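Local coordinates for Lin2722 protein (Listeria innocua, PDB 3DS8) that is of unknown function but has an alpha/beta-hydrolase fold with a possible catalytic triad, consistent with a hydrolytic enzyme, at residues L37-S43 against I62-Q68. Residues are numbered along the deposited sequence; the frame is centred on the assembly and turned at random.
Sequences LTMTVNS and IKFGFEQ
The ring of Phe-64 lies with one face under the carbonyl oxygen of Met-39, offset toward the rim, and meets Phe-66 CD1 at its edge; the Phe-66 ring in turn has Phe-64 CE2 over one face and a water in plane at its edge. Both rings stand on strand 61-66, which runs parallel to its neighbour 36-42 in the central sheet of an alpha/beta-hydrolase fold. Val-41 CG1, set between its backbone N and carbonyl carbon (chi1 62°), touches both rings. It comes within 3.5 Å of Phe-66 CD1. On the same face the selenomethionine Met-39 rests its CG on Ile-62 CG2, while helix 73-91 packs against this side. Backbone bonds join the strands from Lys-63 N to Leu-37 O as far as Glu-67 N to Val-41 O. On the other face Thr-38 OG1 sits 3.8 Å from Lys-63 CB, and the extended lysine goes on to a salt bridge with Asp-20. Past the strand ends, the bent Gln-68 side chain (chi2 91°) turns its amide back to Ser-43 and Asn-42. The 2.5 Å from its NE2 to Asn-42 OD1 is too short to trust, but its OE1 takes a water hydrogen and the Ser-43 N-H, with Ser-43 N 2.7 Å from Gln-68 OE1.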
loop_
_atom_site.group_PDB
_atom_site.type_symbol
_atom_site.label_atom_id
_atom_site.label_comp_id
_atom_site.label_asym_id
_atom_site.label_seq_id
_atom_site.Cartn_x
_atom_site.Cartn_y
_atom_site.Cartn_z
ATOM N N LEU A 37 6.505 -16.506 0.496
ATOM C CA LEU A 37 5.634 -17.271 -0.381
ATOM C C LEU A 37 5.317 -16.356 -1.588
ATOM O O LEU A 37 5.248 -15.136 -1.434
ATOM C CB LEU A 37 4.375 -17.604 0.425
ATOM C CG LEU A 37 3.243 -18.411 -0.115
ATOM C CD1 LEU A 37 2.301 -18.843 1.027
ATOM C CD2 LEU A 37 2.582 -17.568 -1.073
ATOM N N THR A 38 5.207 -16.921 -2.793
ATOM C CA THR A 38 4.712 -16.157 -3.942
ATOM C C THR A 38 3.294 -16.617 -4.256
ATOM O O THR A 38 3.027 -17.810 -4.294
ATOM C CB THR A 38 5.646 -16.284 -5.165
ATOM O OG1 THR A 38 6.890 -15.634 -4.863
ATOM C CG2 THR A 38 5.024 -15.650 -6.437
HETATM N N MSE A 39 2.375 -15.670 -4.449
HETATM C CA MSE A 39 1.001 -16.000 -4.786
HETATM C C MSE A 39 0.615 -15.202 -5.990
HETATM O O MSE A 39 0.908 -14.026 -6.055
HETATM C CB MSE A 39 0.004 -15.609 -3.708
HETATM C CG MSE A 39 -0.011 -16.433 -2.498
HETATM SE SE MSE A 39 -1.631 -15.911 -1.447
HETATM C CE MSE A 39 -3.001 -16.720 -2.462
ATOM N N THR A 40 -0.103 -15.815 -6.924
ATOM C CA THR A 40 -0.576 -15.051 -8.047
ATOM C C THR A 40 -2.041 -15.391 -8.321
ATOM O O THR A 40 -2.514 -16.486 -7.983
ATOM C CB THR A 40 0.299 -15.351 -9.259
ATOM O OG1 THR A 40 0.317 -16.750 -9.483
ATOM C CG2 THR A 40 1.785 -14.904 -9.020
ATOM N N VAL A 41 -2.753 -14.460 -8.934
ATOM C CA VAL A 41 -4.196 -14.642 -9.208
ATOM C C VAL A 41 -4.473 -14.175 -10.629
ATOM O O VAL A 41 -3.793 -13.292 -11.167
ATOM C CB VAL A 41 -5.120 -13.930 -8.148
ATOM C CG1 VAL A 41 -4.900 -12.375 -8.141
ATOM C CG2 VAL A 41 -6.651 -14.228 -8.390
ATOM N N ASN A 42 -5.450 -14.833 -11.240
ATOM C CA ASN A 42 -5.888 -14.563 -12.589
ATOM C C ASN A 42 -7.412 -14.524 -12.509
ATOM O O ASN A 42 -8.041 -15.494 -12.064
ATOM C CB ASN A 42 -5.419 -15.709 -13.470
ATOM C CG ASN A 42 -5.731 -15.535 -14.929
ATOM O OD1 ASN A 42 -6.583 -14.735 -15.349
ATOM N ND2 ASN A 42 -5.059 -16.335 -15.728
ATOM N N SER A 43 -7.986 -13.438 -12.993
ATOM C CA SER A 43 -9.437 -13.269 -13.060
ATOM C C SER A 43 -10.137 -14.352 -13.876
ATOM O O SER A 43 -11.359 -14.458 -13.789
ATOM C CB SER A 43 -9.786 -11.906 -13.672
ATOM O OG SER A 43 -9.505 -11.889 -15.061
ATOM N N ILE A 62 4.516 -12.227 1.619
ATOM C CA ILE A 62 3.706 -12.734 0.515
ATOM C C ILE A 62 3.927 -11.851 -0.715
ATOM O O ILE A 62 3.453 -10.712 -0.800
ATOM C CB ILE A 62 2.211 -12.788 0.883
ATOM C CG1 ILE A 62 1.998 -13.454 2.259
ATOM C CG2 ILE A 62 1.383 -13.431 -0.297
ATOM C CD1 ILE A 62 2.447 -14.890 2.431
ATOM N N LYS A 63 4.711 -12.361 -1.643
ATOM C CA LYS A 63 4.981 -11.657 -2.885
ATOM C C LYS A 63 3.803 -11.914 -3.809
ATOM O O LYS A 63 3.608 -13.018 -4.291
ATOM C CB LYS A 63 6.287 -12.146 -3.505
ATOM C CG LYS A 63 7.476 -11.936 -2.592
ATOM C CD LYS A 63 8.799 -12.290 -3.282
ATOM C CE LYS A 63 9.961 -12.103 -2.353
ATOM N NZ LYS A 63 11.239 -12.536 -2.999
ATOM N N PHE A 64 3.037 -10.877 -4.072
ATOM C CA PHE A 64 1.768 -11.058 -4.772
ATOM C C PHE A 64 1.830 -10.604 -6.228
ATOM O O PHE A 64 2.413 -9.565 -6.534
ATOM C CB PHE A 64 0.652 -10.325 -4.026
ATOM C CG PHE A 64 -0.694 -10.840 -4.348
ATOM C CD1 PHE A 64 -1.217 -11.908 -3.642
ATOM C CD2 PHE A 64 -1.429 -10.288 -5.378
ATOM C CE1 PHE A 64 -2.450 -12.426 -3.946
ATOM C CE2 PHE A 64 -2.683 -10.792 -5.693
ATOM C CZ PHE A 64 -3.198 -11.872 -4.982
ATOM N N GLY A 65 1.186 -11.349 -7.124
ATOM C CA GLY A 65 1.151 -10.951 -8.511
ATOM C C GLY A 65 -0.240 -11.058 -9.091
ATOM O O GLY A 65 -0.881 -12.063 -8.934
ATOM N N PHE A 66 -0.673 -10.029 -9.803
ATOM C CA PHE A 66 -1.876 -10.096 -10.639
ATOM C C PHE A 66 -1.505 -10.374 -12.091
ATOM O O PHE A 66 -0.816 -9.560 -12.724
ATOM C CB PHE A 66 -2.606 -8.761 -10.586
ATOM C CG PHE A 66 -3.169 -8.418 -9.247
ATOM C CD1 PHE A 66 -4.335 -9.005 -8.819
ATOM C CD2 PHE A 66 -2.529 -7.518 -8.405
ATOM C CE1 PHE A 66 -4.884 -8.689 -7.572
ATOM C CE2 PHE A 66 -3.032 -7.240 -7.145
ATOM C CZ PHE A 66 -4.252 -7.806 -6.744
ATOM N N GLU A 67 -1.981 -11.483 -12.662
ATOM C CA GLU A 67 -1.702 -11.751 -14.087
ATOM C C GLU A 67 -2.260 -10.619 -14.977
ATOM O O GLU A 67 -1.654 -10.245 -15.994
ATOM C CB GLU A 67 -2.334 -13.055 -14.556
ATOM C CG GLU A 67 -1.992 -13.328 -16.032
ATOM C CD GLU A 67 -1.916 -14.807 -16.441
ATOM O OE1 GLU A 67 -2.378 -15.702 -15.693
ATOM O OE2 GLU A 67 -1.366 -15.058 -17.543
ATOM N N GLN A 68 -3.415 -10.106 -14.588
ATOM C CA GLN A 68 -4.033 -8.963 -15.256
ATOM C C GLN A 68 -3.457 -7.704 -14.627
ATOM O O GLN A 68 -4.081 -7.064 -13.779
ATOM C CB GLN A 68 -5.559 -9.018 -15.161
ATOM C CG GLN A 68 -6.154 -10.087 -16.094
ATOM C CD GLN A 68 -6.305 -11.424 -15.454
ATOM O OE1 GLN A 68 -6.648 -11.514 -14.274
ATOM N NE2 GLN A 68 -6.112 -12.493 -16.239
HETATM O O HOH W 1 -5.108 -10.701 -12.072
#